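Local coordinates for protein beta-galactoside alpha-2,6-sialyltransferase (Photobacterium sp., PDB 2Z4T) that probably transfers sialic acid from a CMP-linked donor to the galactose of acceptors such as lactose, forming alpha-2,6 linkages, at residues N252-I264 with S272-Y286. Sequence-based numbering, arbitrary orientation.
Sequences NLKIGKDYLEDVI and SNTGTSSVYNWQKLY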
loop_
_atom_site.group_PDB
_atom_site.type_symbol
_atom_site.label_atom_id
_atom_site.label_comp_id
_atom_site.label_asym_id
_atom_site.label_seq_id
_atom_site.Cartn_x
_atom_site.Cartn_y
_atom_site.Cartn_z
ATOM N N ASN A 252 16.568 -16.939 18.677
ATOM C CA ASN A 252 15.325 -16.202 18.940
ATOM C C ASN A 252 14.370 -16.261 17.768
ATOM O O ASN A 252 13.167 -16.442 17.933
ATOM C CB ASN A 252 15.594 -14.727 19.264
ATOM C CG ASN A 252 15.975 -14.494 20.728
ATOM O OD1 ASN A 252 17.038 -14.913 21.193
ATOM N ND2 ASN A 252 15.110 -13.805 21.450
ATOM N N LEU A 253 14.923 -16.098 16.578
ATOM C CA LEU A 253 14.131 -16.152 15.361
ATOM C C LEU A 253 13.513 -17.536 15.139
ATOM O O LEU A 253 12.348 -17.630 14.740
ATOM C CB LEU A 253 14.956 -15.706 14.155
ATOM C CG LEU A 253 15.377 -14.237 14.174
ATOM C CD1 LEU A 253 16.565 -14.012 13.265
ATOM C CD2 LEU A 253 14.212 -13.348 13.770
ATOM N N LYS A 254 14.282 -18.592 15.403
ATOM C CA LYS A 254 13.774 -19.957 15.245
ATOM C C LYS A 254 12.673 -20.275 16.261
ATOM O O LYS A 254 11.699 -20.958 15.952
ATOM C CB LYS A 254 14.906 -20.986 15.348
ATOM C CG LYS A 254 15.781 -21.091 14.105
ATOM C CD LYS A 254 17.083 -21.801 14.458
ATOM C CE LYS A 254 17.795 -22.403 13.237
ATOM N NZ LYS A 254 19.052 -23.105 13.679
ATOM N N ILE A 255 12.839 -19.784 17.480
ATOM C CA ILE A 255 11.790 -19.875 18.480
ATOM C C ILE A 255 10.587 -19.086 17.973
ATOM O O ILE A 255 9.453 -19.522 18.144
ATOM C CB ILE A 255 12.274 -19.378 19.856
ATOM C CG1 ILE A 255 13.247 -20.408 20.440
ATOM C CG2 ILE A 255 11.091 -19.119 20.794
ATOM C CD1 ILE A 255 14.168 -19.867 21.561
ATOM N N GLY A 256 10.849 -17.952 17.318
ATOM C CA GLY A 256 9.813 -17.191 16.649
ATOM C C GLY A 256 8.978 -17.990 15.647
ATOM O O GLY A 256 7.748 -17.883 15.649
ATOM N N LYS A 257 9.627 -18.791 14.799
ATOM C CA LYS A 257 8.913 -19.619 13.837
ATOM C C LYS A 257 7.962 -20.627 14.492
ATOM O O LYS A 257 6.803 -20.733 14.093
ATOM C CB LYS A 257 9.868 -20.330 12.879
ATOM C CG LYS A 257 9.289 -21.605 12.285
ATOM C CD LYS A 257 9.833 -21.875 10.918
ATOM C CE LYS A 257 9.934 -23.363 10.619
ATOM N NZ LYS A 257 8.646 -24.096 10.771
ATOM N N ASP A 258 8.459 -21.369 15.480
ATOM C CA ASP A 258 7.656 -22.415 16.127
ATOM C C ASP A 258 6.466 -21.783 16.833
ATOM O O ASP A 258 5.350 -22.315 16.806
ATOM C CB ASP A 258 8.492 -23.222 17.131
ATOM C CG ASP A 258 9.654 -23.950 16.471
ATOM O OD1 ASP A 258 9.491 -24.470 15.345
ATOM O OD2 ASP A 258 10.736 -24.011 17.083
ATOM N N TYR A 259 6.722 -20.627 17.441
ATOM C CA TYR A 259 5.704 -19.903 18.174
ATOM C C TYR A 259 4.594 -19.493 17.216
ATOM O O TYR A 259 3.413 -19.809 17.457
ATOM C CB TYR A 259 6.291 -18.680 18.884
ATOM C CG TYR A 259 5.223 -17.787 19.448
ATOM C CD1 TYR A 259 4.565 -18.108 20.641
ATOM C CD2 TYR A 259 4.841 -16.628 18.770
ATOM C CE1 TYR A 259 3.556 -17.269 21.140
ATOM C CE2 TYR A 259 3.855 -15.802 19.259
ATOM C CZ TYR A 259 3.217 -16.116 20.435
ATOM O OH TYR A 259 2.237 -15.267 20.890
ATOM N N LEU A 260 4.992 -18.826 16.132
ATOM C CA LEU A 260 4.060 -18.363 15.107
ATOM C C LEU A 260 3.308 -19.545 14.503
ATOM O O LEU A 260 2.079 -19.507 14.379
ATOM C CB LEU A 260 4.778 -17.533 14.017
ATOM C CG LEU A 260 3.925 -16.857 12.939
ATOM C CD1 LEU A 260 2.915 -15.916 13.561
ATOM C CD2 LEU A 260 4.761 -16.088 11.930
ATOM N N GLU A 261 4.044 -20.600 14.154
ATOM C CA GLU A 261 3.441 -21.829 13.654
ATOM C C GLU A 261 2.378 -22.413 14.593
ATOM O O GLU A 261 1.298 -22.783 14.141
ATOM C CB GLU A 261 4.502 -22.888 13.348
ATOM C CG GLU A 261 3.956 -23.997 12.447
ATOM C CD GLU A 261 5.031 -24.902 11.895
ATOM O OE1 GLU A 261 6.130 -24.968 12.503
ATOM O OE2 GLU A 261 4.766 -25.542 10.852
ATOM N N ASP A 262 2.695 -22.480 15.886
ATOM C CA ASP A 262 1.787 -23.020 16.892
ATOM C C ASP A 262 0.553 -22.163 17.124
ATOM O O ASP A 262 -0.530 -22.695 17.412
ATOM C CB ASP A 262 2.515 -23.239 18.224
ATOM C CG ASP A 262 3.493 -24.395 18.170
ATOM O OD1 ASP A 262 3.400 -25.233 17.238
ATOM O OD2 ASP A 262 4.368 -24.452 19.055
ATOM N N VAL A 263 0.727 -20.847 17.028
ATOM C CA VAL A 263 -0.380 -19.914 17.181
ATOM C C VAL A 263 -1.375 -20.104 16.019
ATOM O O VAL A 263 -2.572 -20.284 16.244
ATOM C CB VAL A 263 0.130 -18.447 17.296
ATOM C CG1 VAL A 263 -0.987 -17.458 17.057
ATOM C CG2 VAL A 263 0.776 -18.199 18.653
ATOM N N ILE A 264 -0.862 -20.101 14.791
ATOM C CA ILE A 264 -1.682 -20.349 13.597
ATOM C C ILE A 264 -2.360 -21.744 13.604
ATOM O O ILE A 264 -3.535 -21.870 13.251
ATOM C CB ILE A 264 -0.875 -20.104 12.301
ATOM C CG1 ILE A 264 -0.546 -18.607 12.159
ATOM C CG2 ILE A 264 -1.652 -20.597 11.080
ATOM C CD1 ILE A 264 0.561 -18.256 11.152
ATOM N N SER A 272 0.383 -13.415 22.463
ATOM C CA SER A 272 0.946 -12.175 23.003
ATOM C C SER A 272 2.276 -11.690 22.413
ATOM O O SER A 272 2.535 -10.491 22.450
ATOM C CB SER A 272 1.093 -12.266 24.523
ATOM O OG SER A 272 2.203 -13.093 24.850
ATOM N N ASN A 273 3.128 -12.594 21.912
ATOM C CA ASN A 273 4.448 -12.177 21.369
ATOM C C ASN A 273 4.294 -11.658 19.952
ATOM O O ASN A 273 4.593 -12.361 18.991
ATOM C CB ASN A 273 5.484 -13.318 21.352
ATOM C CG ASN A 273 5.592 -14.076 22.677
ATOM O OD1 ASN A 273 5.017 -13.681 23.703
ATOM N ND2 ASN A 273 6.347 -15.187 22.649
ATOM N N THR A 274 3.828 -10.429 19.818
ATOM C CA THR A 274 3.435 -9.927 18.513
ATOM C C THR A 274 4.614 -9.249 17.832
ATOM O O THR A 274 4.499 -8.815 16.675
ATOM C CB THR A 274 2.319 -8.891 18.638
ATOM O OG1 THR A 274 2.801 -7.794 19.426
ATOM C CG2 THR A 274 1.098 -9.495 19.273
ATOM N N GLY A 275 5.732 -9.143 18.555
ATOM C CA GLY A 275 6.838 -8.286 18.132
ATOM C C GLY A 275 7.926 -8.924 17.278
ATOM O O GLY A 275 7.704 -9.924 16.570
ATOM N N THR A 276 9.113 -8.333 17.373
ATOM C CA THR A 276 10.192 -8.542 16.425
ATOM C C THR A 276 10.434 -9.999 16.018
ATOM O O THR A 276 10.360 -10.327 14.848
ATOM C CB THR A 276 11.477 -7.894 16.939
ATOM O OG1 THR A 276 11.170 -6.585 17.425
ATOM C CG2 THR A 276 12.527 -7.805 15.831
ATOM N N SER A 277 10.710 -10.878 16.969
ATOM C CA SER A 277 11.004 -12.269 16.637
ATOM C C SER A 277 9.832 -13.012 15.982
ATOM O O SER A 277 10.031 -14.054 15.362
ATOM C CB SER A 277 11.517 -13.022 17.871
ATOM O OG SER A 277 10.499 -13.185 18.841
ATOM N N SER A 278 8.617 -12.499 16.133
ATOM C CA SER A 278 7.484 -13.051 15.400
ATOM C C SER A 278 7.356 -12.448 14.000
ATOM O O SER A 278 7.096 -13.166 13.049
ATOM C CB SER A 278 6.171 -12.879 16.171
ATOM O OG SER A 278 6.056 -13.844 17.225
ATOM N N VAL A 279 7.547 -11.143 13.857
ATOM C CA VAL A 279 7.222 -10.530 12.576
ATOM C C VAL A 279 8.143 -10.915 11.415
ATOM O O VAL A 279 7.750 -10.772 10.241
ATOM C CB VAL A 279 6.979 -8.993 12.656
ATOM C CG1 VAL A 279 5.889 -8.708 13.677
ATOM C CG2 VAL A 279 8.225 -8.232 12.971
ATOM N N TYR A 280 9.335 -11.421 11.740
ATOM C CA TYR A 280 10.301 -11.820 10.724
ATOM C C TYR A 280 10.378 -13.330 10.494
ATOM O O TYR A 280 11.439 -13.864 10.217
ATOM C CB TYR A 280 11.677 -11.184 10.984
ATOM C CG TYR A 280 11.597 -9.669 10.932
ATOM C CD1 TYR A 280 11.311 -9.021 9.736
ATOM C CD2 TYR A 280 11.752 -8.889 12.097
ATOM C CE1 TYR A 280 11.206 -7.625 9.666
ATOM C CE2 TYR A 280 11.657 -7.509 12.049
ATOM C CZ TYR A 280 11.375 -6.880 10.822
ATOM O OH TYR A 280 11.247 -5.514 10.747
ATOM N N ASN A 281 9.234 -14.005 10.590
ATOM C CA ASN A 281 9.154 -15.433 10.293
ATOM C C ASN A 281 8.138 -15.800 9.221
ATOM O O ASN A 281 8.021 -16.987 8.879
ATOM C CB ASN A 281 8.887 -16.251 11.558
ATOM C CG ASN A 281 10.148 -16.606 12.285
ATOM O OD1 ASN A 281 10.467 -16.029 13.321
ATOM N ND2 ASN A 281 10.888 -17.547 11.740
ATOM N N TRP A 282 7.425 -14.809 8.667
ATOM C CA TRP A 282 6.430 -15.106 7.620
ATOM C C TRP A 282 7.007 -15.982 6.506
ATOM O O TRP A 282 6.374 -16.949 6.079
ATOM C CB TRP A 282 5.757 -13.837 7.049
ATOM C CG TRP A 282 4.937 -13.090 8.081
ATOM C CD1 TRP A 282 5.141 -11.810 8.531
ATOM C CD2 TRP A 282 3.811 -13.595 8.818
ATOM N NE1 TRP A 282 4.214 -11.492 9.491
ATOM C CE2 TRP A 282 3.382 -12.566 9.681
ATOM C CE3 TRP A 282 3.113 -14.805 8.813
ATOM C CZ2 TRP A 282 2.286 -12.719 10.542
ATOM C CZ3 TRP A 282 2.033 -14.960 9.679
ATOM C CH2 TRP A 282 1.628 -13.923 10.525
ATOM N N GLN A 283 8.225 -15.658 6.089
ATOM C CA GLN A 283 8.902 -16.338 4.983
ATOM C C GLN A 283 9.281 -17.781 5.291
ATOM O O GLN A 283 9.534 -18.568 4.371
ATOM C CB GLN A 283 10.165 -15.555 4.567
ATOM C CG GLN A 283 11.404 -15.778 5.455
ATOM C CD GLN A 283 11.333 -15.079 6.806
ATOM O OE1 GLN A 283 10.292 -14.553 7.205
ATOM N NE2 GLN A 283 12.455 -15.073 7.519
ATOM N N LYS A 284 9.341 -18.127 6.575
ATOM C CA LYS A 284 9.640 -19.503 6.969
ATOM C C LYS A 284 8.413 -20.403 6.892
ATOM O O LYS A 284 8.546 -21.617 6.941
ATOM C CB LYS A 284 10.204 -19.546 8.389
ATOM C CG LYS A 284 11.543 -18.861 8.562
ATOM C CD LYS A 284 12.644 -19.573 7.799
ATOM C CE LYS A 284 13.727 -18.600 7.424
ATOM N NZ LYS A 284 15.005 -19.280 7.129
ATOM N N LEU A 285 7.221 -19.808 6.776
ATOM C CA LEU A 285 5.970 -20.573 6.822
ATOM C C LEU A 285 5.135 -20.427 5.574
ATOM O O LEU A 285 4.205 -21.206 5.364
ATOM C CB LEU A 285 5.126 -20.182 8.038
ATOM C CG LEU A 285 5.691 -20.443 9.445
ATOM C CD1 LEU A 285 4.944 -19.638 10.481
ATOM C CD2 LEU A 285 5.562 -21.888 9.772
ATOM N N TYR A 286 5.448 -19.432 4.747
ATOM C CA TYR A 286 4.629 -19.113 3.594
ATOM C C TYR A 286 5.525 -18.500 2.548
ATOM O O TYR A 286 6.596 -18.010 2.885
ATOM C CB TYR A 286 3.538 -18.099 3.964
ATOM C CG TYR A 286 2.528 -18.596 4.959
ATOM C CD1 TYR A 286 2.641 -18.276 6.314
ATOM C CD2 TYR A 286 1.457 -19.383 4.556
ATOM C CE1 TYR A 286 1.723 -18.750 7.250
ATOM C CE2 TYR A 286 0.520 -19.861 5.484
ATOM C CZ TYR A 286 0.664 -19.533 6.833
ATOM O OH TYR A 286 -0.256 -19.988 7.758
HETATM O O HOH W 1 12.037 -15.505 20.113
#
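Leu260 lays its CD2 methyl over one face of the Trp282 indole, a CH-pi contact 3.8 Å from the centroid of the six-membered ring, and forms the apolar centre between helix 249-265 and the chain that folds back against it. Both segments belong to a Rossmann-like domain of the GT-B fold, where 272-286 runs between that helix and strand 288-292. With CG anti to the backbone N (chi1 -174°), Leu260 places its branched end between the indole and Leu285 CD1, a flat surface and a methyl that a leucine can touch together. Ile264, one turn on, is long enough to put CD1 at the indole edge, 3.9 Å from Trp282 CZ3, and near the rim of Tyr286. On the side of the sheet, Trp282 packs against Ile227 and Leu229 of strand 222-230, and its buried NE1 is satisfied by Ser205 OG.

Gly256 suits the closest approach of the backbones: a CB there would collide with Ser277 O, whereas the bare CA comes within 3.4 Å of that oxygen in a CA-H...O contact. Towards solvent, Lys257 bends its chain across Lys284, CD lying 3.5 Å from Lys284 CB, and its NZ makes a salt bridge with Glu261 OE1 whose hydrogen bond is weak, at 3.2 Å. Glu261 lies against Leu285 CD2 with CB, CG and the carboxylate carbon CD.

At the other polar border Tyr259 suits its place by offering two ring faces, one to the Asn273 amide, stacked with the planes 17° apart, the opposite one to Val263 CG2. Its hydroxyl reaches the loop backbone, accepting a hydrogen bond from Asn273 N (3.0 Å) and bonding also to Asp270 O. Beside the ring, the short hydroxyl of Ser278, in helix 276-279, reaches back to the inverse gamma turn centred on Asn273, OG donating to Asn273 O at 2.7 Å.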